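Betaine aldehyde dehydrogenase (Staphylococcus aureus subsp. aureus COL, PDB 4QTO) catalyses the oxidation of betaine aldehyde to glycine betaine, with NAD as the likely electron acceptor, as a member of the aldehyde dehydrogenase family. Local coordinates at residues A[199-204]-A[228-233]; A[173-178]-A[248-253]; A[35-40]-A[73-78]; A[64-69]-A[237-242]; A[85-90]-A[224-229]. All coordinates share one frame; numbering follows the deposited sequence. Where two conformers were deposited one is given.

Contact 1. Residues A[199-204]-A[228-233]; sequences CSLVMK and GTINLI
Leu201, Met203 and Ile233 supply the backbone N-H groups that bond two parallel strand segments, whose axes run 15° apart. Leu201 N gives to Thr229 O at 2.8 Å, Met203 N to Asn231 O at 2.8 Å and Ile233 N to Met203 O at 2.9 Å. Between the first of these and the second, the backbone bond is weak: Asn231 N reaches Leu201 O only at a bent angle.

The side-chain amide of Asn231 helps at this spot. Its ND2 gives a nearly straight bond, 3.1 Å long, to the same Leu201 O, which lies in the amide plane. With chi1 at -51°, CG stands beside the residue's own backbone N, and this turns the amide back along the chain. ND2 there gives also to Gly228 O at 2.9 Å, approaching from above that carbonyl's plane. OD1 in turn accepts from Asp38 N, so both ends of this buried amide have partners.

Apolar packing divides between the two faces of the sheet. Leu201 and Ile230 lie side by side, CG to CG2 4.1 Å, on the face covered by helix 183-197. On the face of Asn231, the side chains of Val202 and Ile233 cross at a slant, CG1 to CG1 3.8 Å, under helix 237-246. Compact branched residues suit such a sandwiched layer.

Strand 200-204, helix 211-223 and strand 230-232 form a beta-alpha-beta crossover of the Rossmann-type domain. Its second strand is held by more than backbone pairing: where the backbone bond is weak, one asparagine ties the strand to its neighbour and to the N-terminal region.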
# COMPACT_ATOMS: atom_id res chain seq x y z
N CYS A 199 9.57 -3.12 19.69
CA CYS A 199 10.71 -3.97 20.01
C CYS A 199 11.38 -3.58 21.32
O CYS A 199 11.11 -2.51 21.87
CB CYS A 199 11.77 -3.83 18.91
SG CYS A 199 11.28 -4.43 17.28
N SER A 200 12.25 -4.47 21.82
CA SER A 200 13.17 -4.11 22.89
C SER A 200 14.53 -4.01 22.20
O SER A 200 14.81 -4.77 21.28
CB SER A 200 13.26 -5.19 23.97
OG SER A 200 12.05 -5.28 24.68
N LEU A 201 15.38 -3.11 22.67
CA LEU A 201 16.67 -2.89 22.02
C LEU A 201 17.84 -2.81 22.96
O LEU A 201 17.71 -2.45 24.12
CB LEU A 201 16.60 -1.59 21.18
CG LEU A 201 16.39 -0.26 21.92
CD1 LEU A 201 17.74 0.34 22.32
CD2 LEU A 201 15.65 0.76 21.05
N VAL A 202 18.99 -3.18 22.41
CA VAL A 202 20.28 -3.03 23.08
C VAL A 202 21.19 -2.32 22.10
O VAL A 202 21.49 -2.85 21.01
CB VAL A 202 20.92 -4.36 23.51
CG1 VAL A 202 22.24 -4.10 24.27
CG2 VAL A 202 19.99 -5.19 24.38
N MET A 203 21.63 -1.11 22.45
CA MET A 203 22.47 -0.31 21.58
C MET A 203 23.86 -0.15 22.12
O MET A 203 24.04 -0.02 23.34
CB MET A 203 21.87 1.09 21.40
CG MET A 203 22.75 2.03 20.60
SD MET A 203 21.96 3.53 19.97
CE MET A 203 21.02 2.82 18.64
N LYS A 204 24.85 -0.18 21.22
CA LYS A 204 26.25 0.07 21.58
C LYS A 204 26.81 1.06 20.59
O LYS A 204 26.96 0.74 19.42
CB LYS A 204 27.11 -1.20 21.57
CG LYS A 204 28.54 -0.94 22.09
CD LYS A 204 29.53 -1.97 21.62
CE LYS A 204 30.15 -1.59 20.29
NZ LYS A 204 31.06 -0.40 20.38
N GLY A 228 13.94 -2.70 30.79
CA GLY A 228 14.49 -3.64 29.84
C GLY A 228 14.20 -3.33 28.38
O GLY A 228 14.81 -3.91 27.49
N THR A 229 13.25 -2.42 28.11
CA THR A 229 12.90 -2.08 26.72
C THR A 229 14.06 -1.41 25.97
O THR A 229 14.25 -1.63 24.77
CB THR A 229 11.69 -1.11 26.68
OG1 THR A 229 10.58 -1.76 27.30
CG2 THR A 229 11.28 -0.78 25.25
N ILE A 230 14.81 -0.56 26.69
CA ILE A 230 15.97 0.11 26.13
C ILE A 230 17.19 -0.19 27.00
O ILE A 230 17.11 -0.21 28.23
CB ILE A 230 15.78 1.63 25.95
CG1 ILE A 230 15.53 2.35 27.28
CG2 ILE A 230 14.64 1.88 24.97
CD1 ILE A 230 15.44 3.86 27.15
N ASN A 231 18.33 -0.46 26.36
CA ASN A 231 19.56 -0.73 27.07
C ASN A 231 20.72 -0.17 26.25
O ASN A 231 20.71 -0.22 24.99
CB ASN A 231 19.79 -2.22 27.27
CG ASN A 231 18.61 -2.95 27.89
OD1 ASN A 231 18.54 -3.14 29.11
ND2 ASN A 231 17.66 -3.32 27.05
N LEU A 232 21.71 0.35 26.95
CA LEU A 232 22.91 0.94 26.39
C LEU A 232 24.14 0.25 26.95
O LEU A 232 24.38 0.26 28.17
CB LEU A 232 22.95 2.45 26.74
CG LEU A 232 24.23 3.23 26.40
CD1 LEU A 232 24.48 3.25 24.91
CD2 LEU A 232 24.18 4.66 26.95
N ILE A 233 24.93 -0.34 26.07
CA ILE A 233 26.21 -0.94 26.41
C ILE A 233 27.29 -0.02 25.88
O ILE A 233 27.15 0.53 24.77
CB ILE A 233 26.33 -2.32 25.75
CG1 ILE A 233 25.34 -3.30 26.38
CG2 ILE A 233 27.76 -2.87 25.87
CD1 ILE A 233 25.53 -3.58 27.84

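Contact 2. Residues A[173-178]-A[248-253]; sequences VVTQIT and KEVDLV
Val174 and Leu252 lie side by side and point the same way, CG1 of the valine 3.7 Å from CD2 of the leucine, with Tyr500 packed on both. The next pair projects from the other face, where Thr175 crosses Val253 at a slant. The methyl of Thr175 also meets Val250 at about a right angle, CG2 to CG2 3.7 Å. Placing OG1 between its own N and carbonyl carbon (chi1 57°) turns the hydroxyl to Met244 O and leaves the methyl for the valine.

Asp251 stands across from Val173 and does what a backbone carbonyl would do in a regular pairing: its OD2 takes Val173 N at 3.0 Å on the anti lone pair. Asp251 N returns a bond to Val173 O at 2.8 Å, in the carbonyl plane, with Leu252 N adding a weak one. Arg80 bridges to both Asp251 and Glu249, so the carboxylate is probably held charged. Farther along, Thr175 N gives to Leu252 O at 3.0 Å, and regular parallel pairing takes over.

On its other side, Val174 and Gln176 bond strand 200-204. Strand 162-177 lies between strands 200-204 and 252-256, the central position from which a Rossmann fold is wound outward in both directions.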
# COMPACT_ATOMS: atom_id res chain seq x y z
N VAL A 173 13.69 -8.76 19.87
CA VAL A 173 14.84 -8.17 20.51
C VAL A 173 15.84 -7.78 19.42
O VAL A 173 16.22 -8.62 18.58
CB VAL A 173 15.48 -9.18 21.47
CG1 VAL A 173 16.84 -8.67 21.98
CG2 VAL A 173 14.57 -9.48 22.64
N VAL A 174 16.29 -6.52 19.45
CA VAL A 174 17.20 -6.04 18.43
C VAL A 174 18.48 -5.49 19.05
O VAL A 174 18.42 -4.81 20.08
CB VAL A 174 16.58 -4.90 17.60
CG1 VAL A 174 17.53 -4.50 16.47
CG2 VAL A 174 15.22 -5.31 17.06
N THR A 175 19.62 -5.80 18.43
CA THR A 175 20.91 -5.24 18.84
C THR A 175 21.27 -4.21 17.76
O THR A 175 21.04 -4.41 16.55
CB THR A 175 21.99 -6.26 19.10
OG1 THR A 175 22.17 -7.05 17.94
CG2 THR A 175 21.62 -7.12 20.30
N GLN A 176 21.83 -3.09 18.20
CA GLN A 176 22.05 -1.94 17.34
C GLN A 176 23.45 -1.41 17.61
O GLN A 176 23.77 -1.07 18.75
CB GLN A 176 20.99 -0.87 17.62
CG GLN A 176 19.57 -1.36 17.36
CD GLN A 176 18.49 -0.39 17.78
OE1 GLN A 176 18.61 0.32 18.76
NE2 GLN A 176 17.40 -0.39 17.02
N ILE A 177 24.27 -1.34 16.57
CA ILE A 177 25.70 -0.94 16.69
C ILE A 177 25.92 0.20 15.72
O ILE A 177 25.67 0.07 14.53
CB ILE A 177 26.63 -2.13 16.39
CG1 ILE A 177 26.38 -3.25 17.41
CG2 ILE A 177 28.07 -1.68 16.39
CD1 ILE A 177 27.03 -4.57 17.04
N THR A 178 26.31 1.36 16.26
CA THR A 178 26.42 2.58 15.49
C THR A 178 27.87 3.06 15.32
O THR A 178 28.77 2.67 16.08
CB THR A 178 25.57 3.69 16.15
OG1 THR A 178 25.87 3.71 17.55
CG2 THR A 178 24.10 3.38 16.01
N LYS A 248 21.63 -16.05 21.05
CA LYS A 248 20.44 -16.73 20.57
C LYS A 248 19.13 -15.99 20.80
O LYS A 248 18.14 -16.26 20.12
CB LYS A 248 20.33 -18.14 21.19
CG LYS A 248 20.03 -18.16 22.66
CD LYS A 248 19.86 -19.61 23.14
CE LYS A 248 19.11 -19.64 24.46
NZ LYS A 248 18.92 -21.01 25.02
N GLU A 249 19.12 -15.06 21.75
CA GLU A 249 17.88 -14.31 22.06
C GLU A 249 17.68 -13.06 21.22
O GLU A 249 16.69 -12.34 21.41
CB GLU A 249 17.82 -13.93 23.54
CG GLU A 249 17.72 -15.13 24.45
CD GLU A 249 16.50 -16.00 24.20
OE1 GLU A 249 15.46 -15.51 23.70
OE2 GLU A 249 16.57 -17.19 24.56
N VAL A 250 18.57 -12.81 20.27
CA VAL A 250 18.45 -11.65 19.38
C VAL A 250 17.71 -12.04 18.10
O VAL A 250 18.01 -13.08 17.52
CB VAL A 250 19.83 -11.08 19.04
CG1 VAL A 250 19.74 -9.94 18.04
CG2 VAL A 250 20.54 -10.61 20.30
N ASP A 251 16.75 -11.20 17.67
CA ASP A 251 15.98 -11.43 16.44
C ASP A 251 16.47 -10.63 15.22
O ASP A 251 16.22 -11.01 14.09
CB ASP A 251 14.50 -11.15 16.70
CG ASP A 251 13.92 -12.08 17.75
OD1 ASP A 251 13.90 -13.33 17.53
OD2 ASP A 251 13.55 -11.56 18.84
N LEU A 252 17.15 -9.50 15.48
CA LEU A 252 17.71 -8.66 14.41
C LEU A 252 18.97 -8.00 14.94
O LEU A 252 18.97 -7.44 16.04
CB LEU A 252 16.73 -7.55 14.01
CG LEU A 252 17.25 -6.44 13.07
CD1 LEU A 252 17.52 -6.97 11.68
CD2 LEU A 252 16.28 -5.28 13.03
N VAL A 253 20.03 -8.06 14.14
CA VAL A 253 21.28 -7.34 14.41
C VAL A 253 21.34 -6.24 13.35
O VAL A 253 21.31 -6.52 12.14
CB VAL A 253 22.51 -8.24 14.25
CG1 VAL A 253 23.78 -7.42 14.51
CG2 VAL A 253 22.40 -9.42 15.17

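Contact 3. Residues A[35-40]-A[73-78]; sequences QYIDGE and ERAILA
Ile37 and Asp38 begin a type I' turn, running from Ile37 to Glu40, that brings the end of a strand against the flank of helix 69-85. The backbones come closest at Ile37 and Ala75, whose CA atoms are 5.5 Å apart. Such a turn demands positive phi at its two middle residues, which Asp38 tolerates and Gly39 adopts with ease.

Alanines make the close approach possible. Ala75 CB faces Ile37 CG2, and the Asp38 carboxylate carbon CG rests 3.6 Å from Ala78 CB. Arg74 is bent at chi3 (71°), which brings its guanidinium back over the strand; Ile37 CG2 lies above one face, 3.7 Å from CZ and displaced to the rim.

Two waters occupy the edge of the guanidinium, in its plane. One accepts from NH1 and gives to Ile37 O, 2.7 Å from each. The other accepts from NH1 and gives to Asp38 OD2 at 2.8 Å, while OD1 pairs with Arg81.

Arg74 and Asp38 are linked through water and not by direct contact, NH1 and OD2 being 4.7 Å apart; their opposite charges probably still favour the arrangement. The arginine offers a hydrocarbon branch its flat face and turns the NH1 edge to water, a division that suits an exposed arginine beside buried residues.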
# COMPACT_ATOMS: atom_id res chain seq x y z
N GLN A 35 26.74 2.72 31.74
CA GLN A 35 25.89 1.95 30.84
C GLN A 35 24.47 2.03 31.41
O GLN A 35 24.28 2.40 32.59
CB GLN A 35 26.35 0.49 30.83
CG GLN A 35 27.78 0.34 30.39
CD GLN A 35 28.22 -1.10 30.27
OE1 GLN A 35 28.35 -1.61 29.16
NE2 GLN A 35 28.42 -1.77 31.41
N TYR A 36 23.47 1.64 30.62
CA TYR A 36 22.09 1.63 31.06
C TYR A 36 21.52 0.25 30.78
O TYR A 36 21.32 -0.11 29.63
CB TYR A 36 21.25 2.71 30.38
CG TYR A 36 19.86 2.88 30.95
CD1 TYR A 36 19.67 3.46 32.19
CD2 TYR A 36 18.75 2.47 30.25
CE1 TYR A 36 18.39 3.66 32.70
CE2 TYR A 36 17.47 2.67 30.75
CZ TYR A 36 17.32 3.26 31.99
OH TYR A 36 16.07 3.51 32.56
N ILE A 37 21.34 -0.55 31.83
CA ILE A 37 20.92 -1.91 31.67
C ILE A 37 19.73 -2.22 32.57
O ILE A 37 19.79 -2.02 33.81
CB ILE A 37 22.09 -2.90 31.98
CG1 ILE A 37 23.32 -2.56 31.12
CG2 ILE A 37 21.63 -4.33 31.77
CD1 ILE A 37 24.53 -3.45 31.35
N ASP A 38 18.65 -2.66 31.98
CA ASP A 38 17.48 -3.06 32.72
C ASP A 38 17.00 -1.98 33.69
O ASP A 38 16.76 -2.24 34.90
CB ASP A 38 17.76 -4.39 33.45
CG ASP A 38 16.50 -5.20 33.71
OD1 ASP A 38 15.42 -4.88 33.17
OD2 ASP A 38 16.61 -6.22 34.41
N GLY A 39 16.87 -0.78 33.16
CA GLY A 39 16.36 0.37 33.91
C GLY A 39 17.30 1.02 34.91
O GLY A 39 16.83 1.87 35.70
N GLU A 40 18.57 0.65 34.92
CA GLU A 40 19.52 1.20 35.87
C GLU A 40 20.80 1.63 35.21
O GLU A 40 21.29 0.94 34.29
CB GLU A 40 19.89 0.14 36.92
CG GLU A 40 18.69 -0.38 37.72
CD GLU A 40 18.02 0.68 38.59
OE1 GLU A 40 18.67 1.70 38.94
OE2 GLU A 40 16.83 0.47 38.97
N GLU A 73 25.43 -9.52 27.64
CA GLU A 73 24.52 -10.65 27.78
C GLU A 73 23.36 -10.30 28.73
O GLU A 73 22.20 -10.61 28.44
CB GLU A 73 25.29 -11.88 28.33
CG GLU A 73 26.29 -12.54 27.39
CD GLU A 73 27.30 -13.46 28.10
OE1 GLU A 73 27.13 -13.76 29.31
OE2 GLU A 73 28.27 -13.89 27.46
N ARG A 74 23.67 -9.66 29.85
CA ARG A 74 22.63 -9.27 30.80
C ARG A 74 21.60 -8.30 30.16
O ARG A 74 20.38 -8.42 30.39
CB ARG A 74 23.23 -8.66 32.09
CG ARG A 74 22.21 -8.56 33.20
CD ARG A 74 22.83 -8.24 34.56
NE ARG A 74 23.34 -6.88 34.69
CZ ARG A 74 22.61 -5.81 34.99
NH1 ARG A 74 21.29 -5.91 35.16
NH2 ARG A 74 23.20 -4.65 35.11
N ALA A 75 22.09 -7.38 29.35
CA ALA A 75 21.22 -6.44 28.64
C ALA A 75 20.31 -7.15 27.64
O ALA A 75 19.11 -6.89 27.56
CB ALA A 75 22.03 -5.41 27.91
N ILE A 76 20.88 -8.10 26.90
CA ILE A 76 20.07 -8.86 25.93
C ILE A 76 18.98 -9.69 26.65
O ILE A 76 17.81 -9.74 26.22
CB ILE A 76 20.98 -9.75 25.06
CG1 ILE A 76 21.78 -8.85 24.11
CG2 ILE A 76 20.15 -10.77 24.27
CD1 ILE A 76 22.94 -9.56 23.46
N LEU A 77 19.35 -10.32 27.76
CA LEU A 77 18.37 -11.10 28.51
C LEU A 77 17.28 -10.21 29.10
O LEU A 77 16.13 -10.61 29.16
CB LEU A 77 19.04 -11.95 29.57
CG LEU A 77 19.93 -13.06 29.02
CD1 LEU A 77 20.65 -13.78 30.16
CD2 LEU A 77 19.16 -14.05 28.18
N ALA A 78 17.64 -9.01 29.50
CA ALA A 78 16.65 -8.05 30.02
C ALA A 78 15.71 -7.58 28.93
O ALA A 78 14.51 -7.44 29.15
CB ALA A 78 17.33 -6.86 30.66
O HOH W 1 20.70 -3.40 35.89
O HOH W 2 19.02 -7.71 34.57

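Contact 4. Residues A[64-69]-A[237-242]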
# COMPACT_ATOMS: atom_id res chain seq x y z
N VAL A 64 34.30 7.06 30.48
CA VAL A 64 33.09 6.26 30.58
C VAL A 64 33.39 4.79 30.90
O VAL A 64 34.52 4.31 30.74
CB VAL A 64 32.27 6.31 29.26
CG1 VAL A 64 31.90 7.75 28.92
CG2 VAL A 64 33.07 5.68 28.12
N SER A 65 32.35 4.10 31.36
CA SER A 65 32.47 2.66 31.61
C SER A 65 32.80 1.91 30.33
O SER A 65 32.35 2.29 29.24
CB SER A 65 31.17 2.09 32.12
OG SER A 65 30.85 2.63 33.38
N GLU A 66 33.62 0.87 30.45
CA GLU A 66 34.00 -0.01 29.32
C GLU A 66 33.45 -1.41 29.73
O GLU A 66 34.06 -2.15 30.52
CB GLU A 66 35.50 -0.04 29.17
CG GLU A 66 36.02 -0.95 28.05
CD GLU A 66 35.98 -0.31 26.67
OE1 GLU A 66 35.48 0.81 26.48
OE2 GLU A 66 36.61 -0.93 25.78
N GLY A 67 32.26 -1.70 29.23
CA GLY A 67 31.51 -2.90 29.61
C GLY A 67 32.10 -4.22 29.18
O GLY A 67 32.95 -4.28 28.28
N THR A 68 31.64 -5.28 29.83
CA THR A 68 32.09 -6.62 29.54
C THR A 68 31.06 -7.41 28.72
O THR A 68 29.89 -7.03 28.58
CB THR A 68 32.33 -7.42 30.83
OG1 THR A 68 31.09 -7.66 31.50
CG2 THR A 68 33.27 -6.67 31.74
N LYS A 69 31.50 -8.56 28.21
CA LYS A 69 30.57 -9.37 27.43
C LYS A 69 29.44 -9.88 28.32
O LYS A 69 28.32 -10.09 27.82
CB LYS A 69 31.30 -10.52 26.73
CG LYS A 69 31.83 -11.59 27.62
CD LYS A 69 32.55 -12.63 26.74
CE LYS A 69 33.00 -13.85 27.53
NZ LYS A 69 33.94 -13.52 28.62
N GLY A 237 34.06 -2.98 20.41
CA GLY A 237 33.39 -3.95 19.57
C GLY A 237 34.13 -5.28 19.71
O GLY A 237 33.51 -6.35 19.71
N SER A 238 35.45 -5.22 19.88
CA SER A 238 36.25 -6.44 20.03
C SER A 238 35.93 -7.26 21.30
O SER A 238 36.24 -8.46 21.34
CB SER A 238 37.75 -6.09 20.01
OG SER A 238 38.10 -5.29 21.13
N GLU A 239 35.32 -6.62 22.31
CA GLU A 239 34.95 -7.26 23.57
C GLU A 239 33.48 -7.71 23.63
O GLU A 239 33.17 -8.81 24.07
CB GLU A 239 35.30 -6.34 24.76
CG GLU A 239 35.11 -7.01 26.14
CD GLU A 239 35.78 -6.28 27.32
OE1 GLU A 239 36.30 -5.17 27.10
OE2 GLU A 239 35.82 -6.82 28.46
N VAL A 240 32.57 -6.87 23.18
CA VAL A 240 31.15 -7.21 23.30
C VAL A 240 30.41 -7.46 21.98
O VAL A 240 29.22 -7.84 21.97
CB VAL A 240 30.43 -6.12 24.11
CG1 VAL A 240 31.16 -5.89 25.43
CG2 VAL A 240 30.29 -4.82 23.34
N GLY A 241 31.08 -7.21 20.87
CA GLY A 241 30.42 -7.29 19.56
C GLY A 241 29.95 -8.68 19.22
O GLY A 241 28.85 -8.85 18.65
N ASP A 242 30.76 -9.69 19.58
CA ASP A 242 30.37 -11.06 19.32
C ASP A 242 29.11 -11.46 20.06
O ASP A 242 28.27 -12.20 19.51
CB ASP A 242 31.50 -12.03 19.63
CG ASP A 242 32.60 -12.01 18.57
OD1 ASP A 242 32.41 -11.41 17.47
OD2 ASP A 242 33.66 -12.60 18.84
O HOH W 3 36.04 -4.21 29.85
O HOH W 4 38.29 -2.99 26.21
O HOH W 5 34.49 -3.37 26.29
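In one of its two deposited conformers, the one described throughout, the carboxylate of Glu239 lays one flat face over the carbonyl oxygen of Gly67, which sits almost directly above its carbon, 3.6 Å from CD. No hydrogen bond joins the two segments directly, and water serves instead. One water gives to OE1 and to Gly67 O, 2.7 Å from each. Another gives to Glu66 OE2 at 2.7 Å and to OE1 at 3.1 Å. This second water links two carboxylates whose nearest oxygens, Glu66 OE2 and Glu239 OE1, are 4.5 Å apart, and hydration probably eases their repulsion. The other oxygen of Glu66 is paired with Arg50.

Carrying CG opposite its backbone N (chi1 -173°) and extended beyond it, the Glu239 chain reaches from the helix to the passing loop. Gly67 O lies against both Glu239 CD and Val240 CG1. Val240 packs this CG1 methyl against the backbone, 3.6 Å from Thr68 O. Lys69 CB meets Glu239 O at 3.7 Å, while its amino end leads off.

Thr68 is the N-cap of helix 69-85, with its N bonded to Asp71 and its OG1 weakly to Glu70. The site is thus a strand-to-helix turn packed on the first turn of helix 237-246, the connection between parallel strands 230-232 and 252-256 of the Rossmann-type sheet.

Contact 5. Residues A[85-90]-A[224-229]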
# COMPACT_ATOMS: atom_id res chain seq x y z
N SER A 85 7.19 -9.74 28.42
CA SER A 85 6.22 -9.20 29.38
C SER A 85 5.08 -8.50 28.66
O SER A 85 3.98 -8.35 29.23
CB SER A 85 6.87 -8.18 30.34
OG SER A 85 7.03 -6.91 29.66
N GLY A 86 5.34 -8.00 27.45
CA GLY A 86 4.34 -7.28 26.67
C GLY A 86 4.11 -5.84 27.01
O GLY A 86 3.31 -5.17 26.37
N GLU A 87 4.78 -5.32 28.04
CA GLU A 87 4.50 -3.95 28.50
C GLU A 87 4.71 -2.91 27.39
O GLU A 87 3.98 -1.90 27.33
CB GLU A 87 5.33 -3.60 29.71
CG GLU A 87 5.06 -4.42 30.93
CD GLU A 87 6.04 -3.91 31.95
OE1 GLU A 87 5.86 -2.73 32.35
OE2 GLU A 87 7.05 -4.60 32.23
N TRP A 88 5.69 -3.13 26.52
CA TRP A 88 5.88 -2.24 25.37
C TRP A 88 5.37 -2.85 24.09
O TRP A 88 4.74 -2.20 23.24
CB TRP A 88 7.37 -1.85 25.22
CG TRP A 88 7.59 -0.74 24.26
CD1 TRP A 88 8.30 -0.76 23.11
CD2 TRP A 88 7.06 0.58 24.36
NE1 TRP A 88 8.25 0.46 22.48
CE2 TRP A 88 7.50 1.30 23.24
CE3 TRP A 88 6.25 1.22 25.30
CZ2 TRP A 88 7.15 2.62 23.02
CZ3 TRP A 88 5.91 2.55 25.07
CH2 TRP A 88 6.37 3.22 23.95
N SER A 89 5.61 -4.15 23.90
CA SER A 89 5.23 -4.81 22.67
C SER A 89 3.75 -4.91 22.44
O SER A 89 3.34 -5.07 21.28
CB SER A 89 5.95 -6.18 22.57
OG SER A 89 5.53 -7.05 23.63
N GLN A 90 2.96 -4.88 23.53
CA GLN A 90 1.50 -4.94 23.45
C GLN A 90 0.86 -3.61 23.80
O GLN A 90 -0.37 -3.52 23.94
CB GLN A 90 0.97 -6.07 24.36
CG GLN A 90 1.49 -7.44 23.98
CD GLN A 90 1.03 -7.89 22.63
OE1 GLN A 90 -0.08 -7.59 22.20
NE2 GLN A 90 1.89 -8.64 21.93
N GLY A 224 10.12 7.74 29.62
CA GLY A 224 9.65 6.57 30.31
C GLY A 224 9.28 5.40 29.44
O GLY A 224 8.33 5.47 28.67
N PHE A 225 10.04 4.31 29.60
CA PHE A 225 9.80 3.05 28.91
C PHE A 225 9.91 1.91 29.91
O PHE A 225 10.66 2.02 30.89
CB PHE A 225 10.79 2.85 27.75
CG PHE A 225 10.66 3.89 26.69
CD1 PHE A 225 9.72 3.74 25.68
CD2 PHE A 225 11.39 5.08 26.73
CE1 PHE A 225 9.53 4.73 24.75
CE2 PHE A 225 11.21 6.08 25.80
CZ PHE A 225 10.26 5.92 24.79
N PRO A 226 9.22 0.79 29.64
CA PRO A 226 9.28 -0.31 30.60
C PRO A 226 10.70 -0.83 30.78
O PRO A 226 11.52 -0.80 29.86
CB PRO A 226 8.35 -1.37 29.99
CG PRO A 226 7.40 -0.57 29.14
CD PRO A 226 8.25 0.53 28.57
N LYS A 227 11.01 -1.27 31.99
CA LYS A 227 12.31 -1.76 32.34
C LYS A 227 12.76 -2.86 31.38
O LYS A 227 12.03 -3.83 31.18
CB LYS A 227 12.20 -2.29 33.77
CG LYS A 227 13.46 -2.71 34.41
CD LYS A 227 13.16 -3.20 35.82
CE LYS A 227 14.44 -3.67 36.49
NZ LYS A 227 14.18 -4.24 37.83
N GLY A 228 13.94 -2.70 30.79
CA GLY A 228 14.49 -3.64 29.84
C GLY A 228 14.20 -3.33 28.38
O GLY A 228 14.81 -3.91 27.49
N THR A 229 13.25 -2.42 28.11
CA THR A 229 12.90 -2.08 26.72
C THR A 229 14.06 -1.41 25.97
O THR A 229 14.25 -1.63 24.77
CB THR A 229 11.69 -1.11 26.68
OG1 THR A 229 10.58 -1.76 27.30
CG2 THR A 229 11.28 -0.78 25.25
O HOH W 6 9.70 -4.83 31.69
O HOH W 7 8.69 -3.88 27.81
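Pro226 O is gripped twice by Thr229, whose backbone N and OG1 both reach it at 2.9 Å from the same face of the carbonyl plane. This closes a type II turn, in which Gly228 takes up the positive phi that side chains resist. A water gives to Thr229 OG1 and accepts a weak bond from Trp88 N, so the same hydroxyl also faces the neighbouring loop. Nearer the surface a second water bridges the loops, giving to Glu87 OE2 at 2.7 Å and to Lys227 O at 2.6 Å.

Both loops follow helices, 69-85 and 211-223, and each leaves its helix through a glycine with positive phi, Gly86 or Gly224. At the first exit Ser85 OG accepts from Glu87 N, an ST turn that probably helps to set the course of the chain into Glu87 and Trp88. The loop of 224-229 then leads into strand 230-232 of the Rossmann-type sheet.

Trp88 is the hub of the apolar packing. Phe225 points its edge at one face of the indole in a T-shaped pair, with centroids 5.0 Å apart and planes at 81°; CE1 of Phe225 comes 3.6 Å from CH2 of Trp88. Pro226 CD lies obliquely near CE3, and the methyl CG2 of Thr229 comes within 3.7 Å of CD1. A chi1 of -168° swings the indole away from its own backbone N and into this cluster, where NE1 gives to Leu195 O. Glu87 slides past Pro226 in the opposite direction, while its exposed side chain also passes about 4 Å (nearest atoms) from a bound PEG fragment, probably from the crystallisation liquor.

Contacts 1 and 2 lie within the parallel sheet and involve no exposed residue; contacts 3 and 4 are also largely buried but each includes one exposed residue, and contact 5 is only partly buried. In the sheet, Gln176 bonds Val202 and Lys204 between neighbouring strands, and backbone bonds dominate, with an amide or a carboxylate filling in where pairing is irregular. Contacts 3, 4 and 5 join loops and helices that surround the sheet and depend on side chains and bridging waters. Contact 3 meets contact 1 where Leu232 N bonds Tyr36 O; contact 5 shares Gly228 and Thr229 with it. Contact 4 is carboxylate and water chemistry at helix starts; contact 5, about 25 Å away between centres, is the aromatic one.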